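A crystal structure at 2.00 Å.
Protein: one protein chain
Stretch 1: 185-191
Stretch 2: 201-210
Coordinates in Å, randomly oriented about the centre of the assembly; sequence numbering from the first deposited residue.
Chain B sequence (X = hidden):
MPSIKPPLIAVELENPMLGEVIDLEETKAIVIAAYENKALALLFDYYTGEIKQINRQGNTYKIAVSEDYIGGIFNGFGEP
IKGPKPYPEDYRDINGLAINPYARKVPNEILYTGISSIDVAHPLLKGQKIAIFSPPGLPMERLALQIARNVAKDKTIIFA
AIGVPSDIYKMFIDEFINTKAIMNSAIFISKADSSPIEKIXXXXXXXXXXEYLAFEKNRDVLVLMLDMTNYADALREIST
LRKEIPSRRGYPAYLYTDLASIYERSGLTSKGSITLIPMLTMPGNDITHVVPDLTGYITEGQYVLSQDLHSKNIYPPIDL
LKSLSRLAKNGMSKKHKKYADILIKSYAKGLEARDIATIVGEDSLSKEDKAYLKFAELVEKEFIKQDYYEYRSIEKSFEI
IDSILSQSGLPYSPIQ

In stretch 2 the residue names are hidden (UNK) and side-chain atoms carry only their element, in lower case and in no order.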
# COMPACT_ATOMS: atom_id res chain seq x y z
N SER B 185 -38.45 1.80 -26.32
CA SER B 185 -37.31 2.05 -25.45
C SER B 185 -37.28 3.50 -24.98
O SER B 185 -37.74 4.40 -25.68
CB SER B 185 -36.01 1.72 -26.18
OG SER B 185 -35.98 0.36 -26.57
N ALA B 186 -36.75 3.71 -23.78
CA ALA B 186 -36.49 5.05 -23.27
C ALA B 186 -35.00 5.13 -22.96
O ALA B 186 -34.48 4.29 -22.23
CB ALA B 186 -37.32 5.33 -22.04
N ILE B 187 -34.33 6.13 -23.52
CA ILE B 187 -32.88 6.24 -23.38
C ILE B 187 -32.46 7.50 -22.64
O ILE B 187 -32.88 8.61 -22.99
CB ILE B 187 -32.20 6.17 -24.77
CG1 ILE B 187 -32.52 4.83 -25.44
CG2 ILE B 187 -30.70 6.34 -24.64
CD1 ILE B 187 -32.01 4.71 -26.86
N PHE B 188 -31.65 7.33 -21.60
CA PHE B 188 -31.17 8.45 -20.80
C PHE B 188 -29.65 8.53 -20.87
O PHE B 188 -28.95 7.57 -20.55
CB PHE B 188 -31.65 8.31 -19.35
CG PHE B 188 -33.15 8.31 -19.21
CD1 PHE B 188 -33.87 7.12 -19.29
CD2 PHE B 188 -33.84 9.49 -19.00
CE1 PHE B 188 -35.25 7.12 -19.17
CE2 PHE B 188 -35.22 9.50 -18.88
CZ PHE B 188 -35.92 8.31 -18.96
N ILE B 189 -29.15 9.69 -21.30
CA ILE B 189 -27.73 9.84 -21.58
C ILE B 189 -27.11 11.04 -20.86
O ILE B 189 -27.57 12.17 -21.02
CB ILE B 189 -27.49 10.02 -23.10
CG1 ILE B 189 -28.00 8.80 -23.87
CG2 ILE B 189 -26.01 10.26 -23.39
CD1 ILE B 189 -28.07 9.01 -25.37
N SER B 190 -26.08 10.78 -20.06
CA SER B 190 -25.22 11.85 -19.56
C SER B 190 -23.85 11.71 -20.21
O SER B 190 -23.23 10.64 -20.12
CB SER B 190 -25.12 11.82 -18.04
OG SER B 190 -24.70 10.55 -17.57
N LYS B 191 -23.38 12.76 -20.86
CA LYS B 191 -22.10 12.72 -21.57
C LYS B 191 -20.91 12.62 -20.61
O LYS B 191 -21.01 12.98 -19.44
CB LYS B 191 -21.95 13.93 -22.49
CG LYS B 191 -23.06 14.03 -23.54
CD LYS B 191 -22.87 15.25 -24.44
CE LYS B 191 -24.04 15.40 -25.40
NZ LYS B 191 -24.25 14.19 -26.23
N UNK B 201 -27.69 11.35 -11.44
CA UNK B 201 -29.14 11.39 -11.61
C UNK B 201 -29.62 10.49 -12.74
O UNK B 201 -30.77 10.08 -12.77
c UNK B 201 -29.56 13.88 -8.18
c UNK B 201 -29.82 13.63 -10.57
o UNK B 201 -30.40 15.81 -7.08
c UNK B 201 -30.21 15.09 -8.24
c UNK B 201 -29.37 13.15 -9.35
c UNK B 201 -30.67 15.58 -9.43
c UNK B 201 -30.47 14.85 -10.59
c UNK B 201 -29.62 12.83 -11.84
N UNK B 202 -28.72 10.18 -13.68
CA UNK B 202 -29.07 9.35 -14.83
C UNK B 202 -29.72 8.01 -14.46
O UNK B 202 -30.81 7.71 -14.95
c UNK B 202 -27.85 9.12 -15.77
c UNK B 202 -28.25 8.29 -16.97
o UNK B 202 -27.34 10.38 -16.21
N UNK B 203 -29.08 7.21 -13.58
CA UNK B 203 -29.75 5.95 -13.26
C UNK B 203 -30.99 6.16 -12.40
O UNK B 203 -31.88 5.31 -12.41
c UNK B 203 -28.69 5.18 -12.47
c UNK B 203 -27.79 7.34 -12.88
c UNK B 203 -27.85 6.25 -11.85
N UNK B 204 -31.05 7.28 -11.67
CA UNK B 204 -32.19 7.55 -10.80
C UNK B 204 -33.46 7.91 -11.57
O UNK B 204 -34.55 7.45 -11.22
c UNK B 204 -28.63 8.56 -6.34
c UNK B 204 -30.53 9.31 -7.72
n UNK B 204 -28.17 8.10 -5.18
c UNK B 204 -31.84 8.65 -9.78
n UNK B 204 -29.92 8.81 -6.49
c UNK B 204 -30.94 8.17 -8.65
n UNK B 204 -27.79 8.76 -7.35
N UNK B 205 -33.33 8.73 -12.61
CA UNK B 205 -34.50 9.07 -13.42
C UNK B 205 -34.94 7.86 -14.25
O UNK B 205 -36.13 7.66 -14.46
c UNK B 205 -34.26 10.32 -14.33
c UNK B 205 -33.71 11.48 -13.52
c UNK B 205 -33.31 10.00 -15.47
N UNK B 206 -33.98 7.06 -14.69
CA UNK B 206 -34.27 5.86 -15.47
C UNK B 206 -35.03 4.83 -14.64
O UNK B 206 -35.96 4.18 -15.13
c UNK B 206 -32.99 5.26 -16.02
N UNK B 207 -34.60 4.65 -13.39
CA UNK B 207 -35.25 3.71 -12.49
C UNK B 207 -36.58 4.23 -11.93
O UNK B 207 -37.47 3.45 -11.61
c UNK B 207 -33.77 1.00 -12.10
c UNK B 207 -33.19 2.36 -11.77
c UNK B 207 -34.31 3.31 -11.35
c UNK B 207 -32.15 2.23 -10.68
N UNK B 208 -36.70 5.55 -11.81
CA UNK B 208 -37.98 6.15 -11.43
C UNK B 208 -39.02 5.85 -12.49
O UNK B 208 -40.16 5.50 -12.18
o UNK B 208 -36.97 7.94 -10.12
c UNK B 208 -39.21 8.29 -10.93
c UNK B 208 -37.85 7.68 -11.22
N UNK B 209 -38.63 5.97 -13.76
CA UNK B 209 -39.51 5.61 -14.86
C UNK B 209 -39.79 4.11 -14.85
O UNK B 209 -40.92 3.68 -15.08
c UNK B 209 -38.93 5.78 -18.73
c UNK B 209 -38.89 6.01 -16.21
c UNK B 209 -39.69 5.54 -17.43
c UNK B 209 -41.04 6.23 -17.47
N UNK B 210 -38.76 3.32 -14.58
CA UNK B 210 -38.90 1.87 -14.57
C UNK B 210 -39.89 1.39 -13.51
O UNK B 210 -40.70 0.50 -13.76
c UNK B 210 -37.55 1.22 -14.35

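Position 201 carries one carbon followed by a ring of six carbons bearing one oxygen, the pattern of a phenol, so it is Tyr201. Its CA-to-CB bond points sideways, its end leads away from the strand, and no atom of it touches stretch 1. A partly exposed site suits a ring with a polar tip.

Position 202 has one carbon bearing an oxygen and a carbon. The oxygen lies 3.0 Å from Ser190 OG, and the methyl carbon lies 3.7 Å from Phe188 O. A beta-branched side chain with one hydroxyl is threonine: Thr202. The branching lets one small residue offer Ser190 a polar partner through OG1 while its CG2 packs against Phe188, 4.2 Å from Phe188 CB. The two hydroxyls are within hydrogen-bonding distance, but the geometry does not settle how the protons are shared.

At 203 three carbons close a ring onto the backbone nitrogen, which identifies Pro203. Its nitrogen has no hydrogen to give to the preceding turn, and the helix is kinked here. The CA-to-CB bond points away from the strand, and the ring takes no part in the contact.

Position 204 extends through three carbons and a nitrogen to a carbon carrying two more nitrogens. This guanidinium marks Arg204, whose chain, out of reach of the strand, is partly exposed and finds hydrogen bonds elsewhere in the structure.

Position 205 has three carbons, one carrying the other two, and approaches the ring of Phe188. It is Val205, with CG2 3.6 Å from Phe188 CD2. Its CA-to-CB bond points toward the strand, and the compact branched side chain meets the ring obliquely.

Position 206 has a single side-chain carbon and is therefore Ala206. Its CB is 3.9 Å from Phe188 CD1, and its CA lies over one face of the ring. With so small a side chain, the helix backbone can lie close to the aromatic face.

Position 207 bears four carbons forked at the second: Leu207. It is buried but out of reach of stretch 1.

At 208 one carbon carries an oxygen and a carbon, so it is Thr208. Its OG1 donates to Arg204 O at 2.7 Å, so the buried hydroxyl is satisfied by its own helix.

Position 209 repeats the four-carbon fork, and its CA-to-CB bond points toward the strand: Leu209. Its CD2 is 3.7 Å from Ala186 CB and 3.9 Å from Phe188 CZ, where it sits at the ring edge. Its reach allows one methyl to touch both residues.

Position 210 has one carbon and is Ala210, buried and out of reach of the strand.

The strand and helix run nearly antiparallel, at 166°, with their axes 8.4 Å apart at closest approach. Alternation along the strand directs Ala186, Phe188 and Ser190 toward the helix, while Ile187 and Ile189 point away. Phe188 is the centre of the contact, meeting Thr202, Val205, Ala206 and Leu209; Ser190 adds a polar contact at the Thr202 end.

Stretch 2, residues 201-210: YTPRVALTLA
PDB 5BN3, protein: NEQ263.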